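Local coordinates for gluconate kinase (Lactobacillus acidophilus, PDB 3LL3), which binds ATP and D-xylulose and, as a member of the FGGY family of carbohydrate kinases, probably transfers phosphate from ATP to a sugar or sugar acid such as gluconate, at residues K4-G18 with Y21-Y35. Sequence-based numbering, arbitrary orientation.
Sequences KYIIGMDVGTTATKG and YDINGKAVASVSKGY
Tyr-35 lays its ring against the turn at Gly-12 to Ala-15, closing the end of three neighbouring antiparallel strands. Tyr-35 OH donates to Gly-12 O at 2.6 Å and accepts from Thr-16 OG1 at 2.9 Å, both partners lying at the ring edge in its plane, while Ala-15 CA sits over one face in a CH-pi contact, 4.1 Å from the centroid. Thr-16 turns OG1 anti to its carbonyl carbon (chi1 -68°), within reach of that phenol. A leucine in place of Tyr-35 would probably leave Gly-12 O and Thr-16 OG1 without their shared hydroxyl and the turn less firmly tied to the edge strand. Beyond the ring, backbone pairs Thr-16 with Lys-33 and Gly-18 with Val-31 zip 15-18 to 27-34. At the non-hydrogen-bonded pair Ala-15 and Gly-34 the strands close in, Ala-15 CB lying 3.7 Å from Gly-34 CA.

At the other end, Ile-6 and Tyr-21 exchange two backbone bonds, Tyr-21 N reaching Ile-6 O at 2.8 Å. The Tyr-21 ring, with Ile-6 O at its edge, lies buried against helix 429-441, its OH bonded to Thr-431. Looser packing follows: Tyr-5 CE2 meets Val-28 CG2 at 4.2 Å, and a water bridges Lys-4 O to Ile-23 N. There Asp-22 OD1 takes the N-H groups of Asn-24 and Lys-26 from opposite faces of its carboxylate, the former making an Asx turn. The solvent side of the edge strand carries the exposed Ser-30 and Ser-32, whose CB atoms still touch Gly-18 O and Thr-16 O.

Lys-17 NZ forms a salt bridge with Asp-10 OD2 at 2.7 Å and a hydrogen bond to Gln-428 OE1; the Lys-17 side chain lies about 5 Å from bound ATP. The meander 4-11, 15-22, 27-34 is the opening beta unit of the actin-like ATPase fold, whose first hairpin turn lies by the phosphates in this superfamily.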
loop_
_atom_site.group_PDB
_atom_site.type_symbol
_atom_site.label_atom_id
_atom_site.label_comp_id
_atom_site.label_asym_id
_atom_site.label_seq_id
_atom_site.Cartn_x
_atom_site.Cartn_y
_atom_site.Cartn_z
ATOM N N LYS A 4 -28.947 5.100 -49.552
ATOM C CA LYS A 4 -28.276 3.896 -49.058
ATOM C C LYS A 4 -27.600 4.086 -47.713
ATOM O O LYS A 4 -27.074 5.162 -47.407
ATOM C CB LYS A 4 -27.271 3.370 -50.081
ATOM C CG LYS A 4 -27.936 2.733 -51.285
ATOM C CD LYS A 4 -26.928 2.111 -52.231
ATOM C CE LYS A 4 -27.642 1.266 -53.280
ATOM N NZ LYS A 4 -26.695 0.669 -54.266
ATOM N N TYR A 5 -27.606 3.017 -46.922
ATOM C CA TYR A 5 -27.059 3.052 -45.580
ATOM C C TYR A 5 -26.223 1.816 -45.281
ATOM O O TYR A 5 -26.331 0.791 -45.959
ATOM C CB TYR A 5 -28.177 3.145 -44.548
ATOM C CG TYR A 5 -29.018 4.380 -44.674
ATOM C CD1 TYR A 5 -30.031 4.462 -45.628
ATOM C CD2 TYR A 5 -28.816 5.452 -43.835
ATOM C CE1 TYR A 5 -30.812 5.593 -45.742
ATOM C CE2 TYR A 5 -29.587 6.594 -43.937
ATOM C CZ TYR A 5 -30.584 6.661 -44.891
ATOM O OH TYR A 5 -31.348 7.799 -44.981
ATOM N N ILE A 6 -25.410 1.929 -44.238
ATOM C CA ILE A 6 -24.601 0.817 -43.753
ATOM C C ILE A 6 -24.801 0.693 -42.256
ATOM O O ILE A 6 -24.782 1.691 -41.539
ATOM C CB ILE A 6 -23.117 1.060 -44.029
ATOM C CG1 ILE A 6 -22.838 1.030 -45.536
ATOM C CG2 ILE A 6 -22.260 0.033 -43.277
ATOM C CD1 ILE A 6 -21.451 1.542 -45.894
ATOM N N ILE A 7 -25.003 -0.523 -41.776
ATOM C CA ILE A 7 -25.096 -0.742 -40.341
ATOM C C ILE A 7 -23.811 -1.378 -39.837
ATOM O O ILE A 7 -23.309 -2.341 -40.421
ATOM C CB ILE A 7 -26.289 -1.623 -39.971
ATOM C CG1 ILE A 7 -27.596 -0.938 -40.357
ATOM C CG2 ILE A 7 -26.295 -1.930 -38.502
ATOM C CD1 ILE A 7 -28.813 -1.831 -40.136
ATOM N N GLY A 8 -23.258 -0.810 -38.771
ATOM C CA GLY A 8 -22.119 -1.409 -38.106
ATOM C C GLY A 8 -22.589 -1.970 -36.787
ATOM O O GLY A 8 -23.262 -1.280 -36.022
HETATM N N MSE A 9 -22.258 -3.231 -36.532
HETATM C CA MSE A 9 -22.695 -3.924 -35.334
HETATM C C MSE A 9 -21.500 -4.177 -34.447
HETATM O O MSE A 9 -20.419 -4.467 -34.940
HETATM C CB MSE A 9 -23.310 -5.269 -35.709
HETATM C CG MSE A 9 -24.497 -5.161 -36.662
HETATM SE SE MSE A 9 -26.055 -4.425 -35.742
HETATM C CE MSE A 9 -26.480 -5.915 -34.533
ATOM N N ASP A 10 -21.707 -4.102 -33.139
ATOM C CA ASP A 10 -20.653 -4.336 -32.176
ATOM C C ASP A 10 -21.151 -5.346 -31.149
ATOM O O ASP A 10 -21.916 -5.004 -30.250
ATOM C CB ASP A 10 -20.315 -3.026 -31.490
ATOM C CG ASP A 10 -19.220 -3.169 -30.456
ATOM O OD1 ASP A 10 -18.150 -3.733 -30.792
ATOM O OD2 ASP A 10 -19.426 -2.686 -29.314
ATOM N N VAL A 11 -20.721 -6.596 -31.287
ATOM C CA VAL A 11 -21.255 -7.668 -30.473
ATOM C C VAL A 11 -20.383 -7.849 -29.241
ATOM O O VAL A 11 -19.419 -8.630 -29.238
ATOM C CB VAL A 11 -21.389 -8.995 -31.287
ATOM C CG1 VAL A 11 -22.164 -10.031 -30.498
ATOM C CG2 VAL A 11 -22.081 -8.724 -32.622
ATOM N N GLY A 12 -20.714 -7.107 -28.189
ATOM C CA GLY A 12 -19.913 -7.132 -26.984
ATOM C C GLY A 12 -20.425 -8.119 -25.968
ATOM O O GLY A 12 -21.467 -8.737 -26.160
ATOM N N THR A 13 -19.676 -8.301 -24.893
ATOM C CA THR A 13 -20.205 -9.024 -23.751
ATOM C C THR A 13 -21.249 -8.099 -23.124
ATOM O O THR A 13 -21.132 -6.868 -23.215
ATOM C CB THR A 13 -19.094 -9.369 -22.743
ATOM O OG1 THR A 13 -18.245 -8.230 -22.558
ATOM C CG2 THR A 13 -18.237 -10.515 -23.271
ATOM N N THR A 14 -22.281 -8.681 -22.525
ATOM C CA THR A 14 -23.390 -7.912 -21.929
ATOM C C THR A 14 -24.301 -7.122 -22.886
ATOM O O THR A 14 -25.465 -6.909 -22.560
ATOM C CB THR A 14 -22.941 -6.978 -20.773
ATOM O OG1 THR A 14 -22.228 -5.860 -21.304
ATOM C CG2 THR A 14 -22.048 -7.716 -19.800
ATOM N N ALA A 15 -23.807 -6.687 -24.044
ATOM C CA ALA A 15 -24.694 -6.002 -24.990
ATOM C C ALA A 15 -24.117 -5.846 -26.385
ATOM O O ALA A 15 -22.911 -5.772 -26.569
ATOM C CB ALA A 15 -25.127 -4.627 -24.445
ATOM N N THR A 16 -25.002 -5.808 -27.366
ATOM C CA THR A 16 -24.635 -5.475 -28.733
ATOM C C THR A 16 -25.121 -4.057 -29.024
ATOM O O THR A 16 -26.191 -3.661 -28.551
ATOM C CB THR A 16 -25.304 -6.440 -29.741
ATOM O OG1 THR A 16 -24.749 -7.752 -29.589
ATOM C CG2 THR A 16 -25.109 -5.954 -31.192
ATOM N N LYS A 17 -24.340 -3.298 -29.788
ATOM C CA LYS A 17 -24.770 -1.980 -30.244
ATOM C C LYS A 17 -24.765 -1.950 -31.760
ATOM O O LYS A 17 -23.836 -2.435 -32.393
ATOM C CB LYS A 17 -23.824 -0.894 -29.755
ATOM C CG LYS A 17 -23.247 -1.112 -28.387
ATOM C CD LYS A 17 -22.033 -0.203 -28.178
ATOM C CE LYS A 17 -21.103 -0.223 -29.399
ATOM N NZ LYS A 17 -19.665 -0.047 -29.043
ATOM N N GLY A 18 -25.799 -1.368 -32.346
ATOM C CA GLY A 18 -25.811 -1.150 -33.777
ATOM C C GLY A 18 -25.824 0.336 -34.075
ATOM O O GLY A 18 -26.476 1.111 -33.372
ATOM N N TYR A 21 -25.344 4.157 -40.439
ATOM C CA TYR A 21 -24.568 5.219 -41.060
ATOM C C TYR A 21 -25.134 5.506 -42.438
ATOM O O TYR A 21 -25.532 4.582 -43.151
ATOM C CB TYR A 21 -23.094 4.816 -41.216
ATOM C CG TYR A 21 -22.353 4.529 -39.929
ATOM C CD1 TYR A 21 -22.268 3.230 -39.430
ATOM C CD2 TYR A 21 -21.707 5.547 -39.230
ATOM C CE1 TYR A 21 -21.595 2.957 -38.265
ATOM C CE2 TYR A 21 -21.023 5.283 -38.054
ATOM C CZ TYR A 21 -20.968 3.984 -37.578
ATOM O OH TYR A 21 -20.293 3.699 -36.413
ATOM N N ASP A 22 -25.166 6.781 -42.821
ATOM C CA ASP A 22 -25.530 7.133 -44.189
ATOM C C ASP A 22 -24.324 6.942 -45.105
ATOM O O ASP A 22 -23.231 6.591 -44.645
ATOM C CB ASP A 22 -26.131 8.550 -44.293
ATOM C CG ASP A 22 -25.112 9.657 -44.043
ATOM O OD1 ASP A 22 -23.905 9.455 -44.309
ATOM O OD2 ASP A 22 -25.535 10.747 -43.592
ATOM N N ILE A 23 -24.527 7.161 -46.398
ATOM C CA ILE A 23 -23.518 6.845 -47.402
ATOM C C ILE A 23 -22.360 7.852 -47.405
ATOM O O ILE A 23 -21.427 7.737 -48.207
ATOM C CB ILE A 23 -24.155 6.719 -48.823
ATOM C CG1 ILE A 23 -23.400 5.692 -49.670
ATOM C CG2 ILE A 23 -24.236 8.073 -49.505
ATOM C CD1 ILE A 23 -23.382 4.316 -49.058
ATOM N N ASN A 24 -22.422 8.840 -46.516
ATOM C CA ASN A 24 -21.285 9.735 -46.297
ATOM C C ASN A 24 -20.498 9.376 -45.032
ATOM O O ASN A 24 -19.539 10.069 -44.670
ATOM C CB ASN A 24 -21.741 11.183 -46.201
ATOM C CG ASN A 24 -22.493 11.639 -47.433
ATOM O OD1 ASN A 24 -22.125 11.313 -48.568
ATOM N ND2 ASN A 24 -23.555 12.404 -47.214
ATOM N N GLY A 25 -20.912 8.313 -44.350
ATOM C CA GLY A 25 -20.207 7.868 -43.162
ATOM C C GLY A 25 -20.718 8.488 -41.879
ATOM O O GLY A 25 -20.199 8.224 -40.810
ATOM N N LYS A 26 -21.757 9.304 -41.975
ATOM C CA LYS A 26 -22.300 9.960 -40.797
ATOM C C LYS A 26 -23.251 9.040 -40.046
ATOM O O LYS A 26 -24.140 8.437 -40.645
ATOM C CB LYS A 26 -23.033 11.247 -41.208
ATOM C CG LYS A 26 -23.828 11.888 -40.084
ATOM C CD LYS A 26 -24.750 12.996 -40.593
ATOM C CE LYS A 26 -25.428 13.699 -39.426
ATOM N NZ LYS A 26 -26.474 14.655 -39.884
ATOM N N ALA A 27 -23.085 8.947 -38.734
ATOM C CA ALA A 27 -23.972 8.129 -37.928
ATOM C C ALA A 27 -25.303 8.840 -37.840
ATOM O O ALA A 27 -25.354 10.021 -37.519
ATOM C CB ALA A 27 -23.389 7.913 -36.530
ATOM N N VAL A 28 -26.389 8.141 -38.132
ATOM C CA VAL A 28 -27.689 8.798 -38.117
ATOM C C VAL A 28 -28.591 8.263 -37.008
ATOM O O VAL A 28 -29.538 8.931 -36.586
ATOM C CB VAL A 28 -28.381 8.752 -39.503
ATOM C CG1 VAL A 28 -27.488 9.398 -40.549
ATOM C CG2 VAL A 28 -28.707 7.342 -39.904
ATOM N N ALA A 29 -28.280 7.063 -36.526
ATOM C CA ALA A 29 -28.999 6.474 -35.409
ATOM C C ALA A 29 -28.193 5.326 -34.843
ATOM O O ALA A 29 -27.313 4.797 -35.505
ATOM C CB ALA A 29 -30.359 5.974 -35.862
ATOM N N SER A 30 -28.514 4.940 -33.618
ATOM C CA SER A 30 -27.936 3.762 -33.016
ATOM C C SER A 30 -28.922 3.171 -32.016
ATOM O O SER A 30 -29.701 3.895 -31.395
ATOM C CB SER A 30 -26.622 4.120 -32.333
ATOM O OG SER A 30 -26.831 5.138 -31.383
ATOM N N VAL A 31 -28.895 1.852 -31.882
ATOM C CA VAL A 31 -29.747 1.146 -30.940
ATOM C C VAL A 31 -28.898 0.043 -30.308
ATOM O O VAL A 31 -28.086 -0.569 -30.995
ATOM C CB VAL A 31 -30.956 0.503 -31.664
ATOM C CG1 VAL A 31 -31.734 -0.398 -30.722
ATOM C CG2 VAL A 31 -31.869 1.574 -32.264
ATOM N N SER A 32 -29.066 -0.213 -29.015
ATOM C CA SER A 32 -28.377 -1.344 -28.399
ATOM C C SER A 32 -29.304 -2.149 -27.484
ATOM O O SER A 32 -30.292 -1.614 -26.981
ATOM C CB SER A 32 -27.121 -0.878 -27.658
ATOM O OG SER A 32 -27.451 0.033 -26.638
ATOM N N LYS A 33 -28.993 -3.437 -27.301
ATOM C CA LYS A 33 -29.764 -4.333 -26.432
ATOM C C LYS A 33 -28.844 -5.304 -25.685
ATOM O O LYS A 33 -27.922 -5.875 -26.275
ATOM C CB LYS A 33 -30.795 -5.143 -27.237
ATOM C CG LYS A 33 -31.894 -4.313 -27.920
ATOM C CD LYS A 33 -32.575 -3.315 -26.958
ATOM C CE LYS A 33 -33.491 -2.338 -27.709
ATOM N NZ LYS A 33 -33.904 -1.172 -26.871
ATOM N N GLY A 34 -29.105 -5.509 -24.395
ATOM C CA GLY A 34 -28.257 -6.356 -23.576
ATOM C C GLY A 34 -28.732 -7.790 -23.378
ATOM O O GLY A 34 -29.856 -8.154 -23.728
ATOM N N TYR A 35 -27.852 -8.613 -22.820
ATOM C CA TYR A 35 -28.183 -9.984 -22.446
ATOM C C TYR A 35 -27.444 -10.300 -21.160
ATOM O O TYR A 35 -26.399 -9.725 -20.896
ATOM C CB TYR A 35 -27.801 -10.965 -23.557
ATOM C CG TYR A 35 -26.763 -10.418 -24.505
ATOM C CD1 TYR A 35 -27.136 -9.730 -25.659
ATOM C CD2 TYR A 35 -25.410 -10.567 -24.235
ATOM C CE1 TYR A 35 -26.180 -9.218 -26.527
ATOM C CE2 TYR A 35 -24.450 -10.061 -25.088
ATOM C CZ TYR A 35 -24.830 -9.391 -26.235
ATOM O OH TYR A 35 -23.853 -8.879 -27.076
HETATM O O HOH W 1 -27.422 7.839 -47.347
#